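Local coordinates for protein L-rhamnose mutarotase (Formosa agariphila, PDB 6HHN) that catalyses the interconversion of the alpha and beta anomers of L-rhamnose during breakdown of the algal polysaccharide ulvan, at residues N47-S53 against A65-G71. Residues are numbered along the deposited sequence.
Sequences NGVSEYS and AFQKVSG
G48 (phi 88°) is C-prime of the Schellman motif ending helix 38-46; a side chain there would strike backbone. The chain then runs antiparallel to 65-71, bonding S70 N-G48 O (2.8 Å), S50 N-K68 O and K68 N-S50 O (both 2.9 Å). V49 and V69 (both t), a non-hydrogen-bonded pair, put branched apolar groups on one face (V49 CG2-V69 CG2 4.4 Å). E51 (phi/psi 48/52°) is the extra residue of a beta bulge, after which S53 N-F66 O and F66 N-S53 O (2.9 Å each) resume the ladder. In this dimeric alpha-beta barrel fold the bulge turns E51 (m) toward K68 (mttt), extended beyond CB: E51 OE2 meets K68 NZ at 2.9 Å. E51 OE1 and K68 NZ also form salt bridges with K68 and E51 of the second subunit, whose F66 stacks on F66 (t). Y52 (t), which probably binds substrate, has Q67 (chi1 p, chi2 t) over one ring face (Y52 CE1-Q67 OE1 3.6 Å); small A65 fits its edge. A water donates to G48 O (2.7 Å) and bonds S50 OG (p, 2.7 Å) and S70 OG (2.8 Å).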
loop_
_atom_site.group_PDB
_atom_site.type_symbol
_atom_site.label_atom_id
_atom_site.label_comp_id
_atom_site.label_asym_id
_atom_site.label_seq_id
_atom_site.Cartn_x
_atom_site.Cartn_y
_atom_site.Cartn_z
ATOM N N ASN A 47 -1.067 -8.332 -19.343
ATOM C CA ASN A 47 -1.977 -7.200 -19.230
ATOM C C ASN A 47 -1.311 -5.979 -18.610
ATOM O O ASN A 47 -2.002 -5.044 -18.191
ATOM C CB ASN A 47 -3.239 -7.610 -18.474
ATOM C CG ASN A 47 -4.204 -8.409 -19.346
ATOM O OD1 ASN A 47 -5.181 -7.864 -19.862
ATOM N ND2 ASN A 47 -3.919 -9.704 -19.534
ATOM N N GLY A 48 0.017 -5.967 -18.559
ATOM C CA GLY A 48 0.766 -4.787 -18.175
ATOM C C GLY A 48 1.026 -4.617 -16.695
ATOM O O GLY A 48 1.515 -3.555 -16.286
ATOM N N VAL A 49 0.729 -5.617 -15.881
ATOM C CA VAL A 49 0.948 -5.511 -14.443
ATOM C C VAL A 49 2.393 -5.867 -14.123
ATOM O O VAL A 49 2.922 -6.877 -14.611
ATOM C CB VAL A 49 -0.012 -6.431 -13.676
ATOM C CG1 VAL A 49 0.266 -6.354 -12.168
ATOM C CG2 VAL A 49 -1.443 -6.067 -13.960
ATOM N N SER A 50 3.026 -5.050 -13.286
ATOM C CA SER A 50 4.341 -5.360 -12.749
ATOM C C SER A 50 4.410 -4.885 -11.306
ATOM O O SER A 50 3.556 -4.119 -10.837
ATOM C CB SER A 50 5.459 -4.701 -13.564
ATOM O OG SER A 50 5.367 -3.285 -13.515
ATOM N N GLU A 51 5.429 -5.372 -10.601
ATOM C CA GLU A 51 5.727 -4.954 -9.234
ATOM C C GLU A 51 4.473 -4.959 -8.367
ATOM O O GLU A 51 4.134 -3.979 -7.700
ATOM C CB GLU A 51 6.420 -3.601 -9.220
ATOM C CG GLU A 51 7.765 -3.653 -9.926
ATOM C CD GLU A 51 8.494 -2.337 -9.876
ATOM O OE1 GLU A 51 8.623 -1.789 -8.762
ATOM O OE2 GLU A 51 8.911 -1.850 -10.950
ATOM N N TYR A 52 3.786 -6.085 -8.399
ATOM C CA TYR A 52 2.533 -6.291 -7.676
ATOM C C TYR A 52 2.860 -6.872 -6.309
ATOM O O TYR A 52 3.318 -8.008 -6.207
ATOM C CB TYR A 52 1.688 -7.275 -8.484
ATOM C CG TYR A 52 0.289 -7.562 -8.001
ATOM C CD1 TYR A 52 -0.277 -6.928 -6.903
ATOM C CD2 TYR A 52 -0.478 -8.503 -8.672
ATOM C CE1 TYR A 52 -1.569 -7.223 -6.513
ATOM C CE2 TYR A 52 -1.746 -8.797 -8.290
ATOM C CZ TYR A 52 -2.302 -8.165 -7.198
ATOM O OH TYR A 52 -3.603 -8.482 -6.818
ATOM N N SER A 53 2.615 -6.084 -5.260
ATOM C CA SER A 53 2.808 -6.495 -3.888
ATOM C C SER A 53 1.475 -6.470 -3.154
ATOM O O SER A 53 0.632 -5.605 -3.413
ATOM C CB SER A 53 3.706 -5.504 -3.121
ATOM O OG SER A 53 5.081 -5.650 -3.488
ATOM N N ALA A 65 -2.874 -3.690 -1.380
ATOM C CA ALA A 65 -2.231 -4.072 -2.629
ATOM C C ALA A 65 -1.697 -2.838 -3.337
ATOM O O ALA A 65 -2.356 -1.788 -3.372
ATOM C CB ALA A 65 -3.242 -4.770 -3.544
ATOM N N PHE A 66 -0.501 -2.986 -3.918
ATOM C CA PHE A 66 0.138 -1.981 -4.751
ATOM C C PHE A 66 0.584 -2.664 -6.036
ATOM O O PHE A 66 1.135 -3.758 -5.989
ATOM C CB PHE A 66 1.370 -1.417 -4.026
ATOM C CG PHE A 66 2.227 -0.531 -4.883
ATOM C CD1 PHE A 66 3.254 -1.063 -5.662
ATOM C CD2 PHE A 66 1.992 0.825 -4.936
ATOM C CE1 PHE A 66 4.025 -0.248 -6.470
ATOM C CE2 PHE A 66 2.789 1.649 -5.735
ATOM C CZ PHE A 66 3.796 1.103 -6.502
ATOM N N GLN A 67 0.360 -2.018 -7.179
ATOM C CA GLN A 67 0.894 -2.544 -8.428
ATOM C C GLN A 67 1.132 -1.402 -9.399
ATOM O O GLN A 67 0.594 -0.299 -9.251
ATOM C CB GLN A 67 -0.016 -3.607 -9.057
ATOM C CG GLN A 67 -1.366 -3.096 -9.399
ATOM C CD GLN A 67 -2.361 -4.164 -9.889
ATOM O OE1 GLN A 67 -2.312 -5.352 -9.527
ATOM N NE2 GLN A 67 -3.275 -3.722 -10.690
ATOM N N LYS A 68 1.964 -1.678 -10.390
ATOM C CA LYS A 68 2.148 -0.797 -11.528
ATOM C C LYS A 68 1.452 -1.408 -12.730
ATOM O O LYS A 68 1.487 -2.625 -12.922
ATOM C CB LYS A 68 3.619 -0.630 -11.866
ATOM C CG LYS A 68 4.413 0.088 -10.815
ATOM C CD LYS A 68 5.828 0.268 -11.301
ATOM C CE LYS A 68 6.710 0.776 -10.196
ATOM N NZ LYS A 68 8.130 0.948 -10.647
ATOM N N VAL A 69 0.837 -0.559 -13.542
ATOM C CA VAL A 69 0.115 -0.998 -14.723
ATOM C C VAL A 69 0.587 -0.150 -15.888
ATOM O O VAL A 69 0.503 1.084 -15.840
ATOM C CB VAL A 69 -1.408 -0.894 -14.549
ATOM C CG1 VAL A 69 -2.106 -1.335 -15.828
ATOM C CG2 VAL A 69 -1.863 -1.745 -13.363
ATOM N N SER A 70 1.096 -0.811 -16.925
ATOM C CA SER A 70 1.554 -0.129 -18.135
ATOM C C SER A 70 0.479 -0.317 -19.199
ATOM O O SER A 70 0.530 -1.228 -20.025
ATOM C CB SER A 70 2.902 -0.681 -18.575
ATOM O OG SER A 70 3.880 -0.459 -17.575
ATOM N N GLY A 71 -0.518 0.563 -19.159
ATOM C CA GLY A 71 -1.610 0.539 -20.113
ATOM C C GLY A 71 -2.209 -0.836 -20.330
ATOM O O GLY A 71 -2.496 -1.556 -19.377
HETATM O O HOH W 1 3.721 -2.303 -15.481
#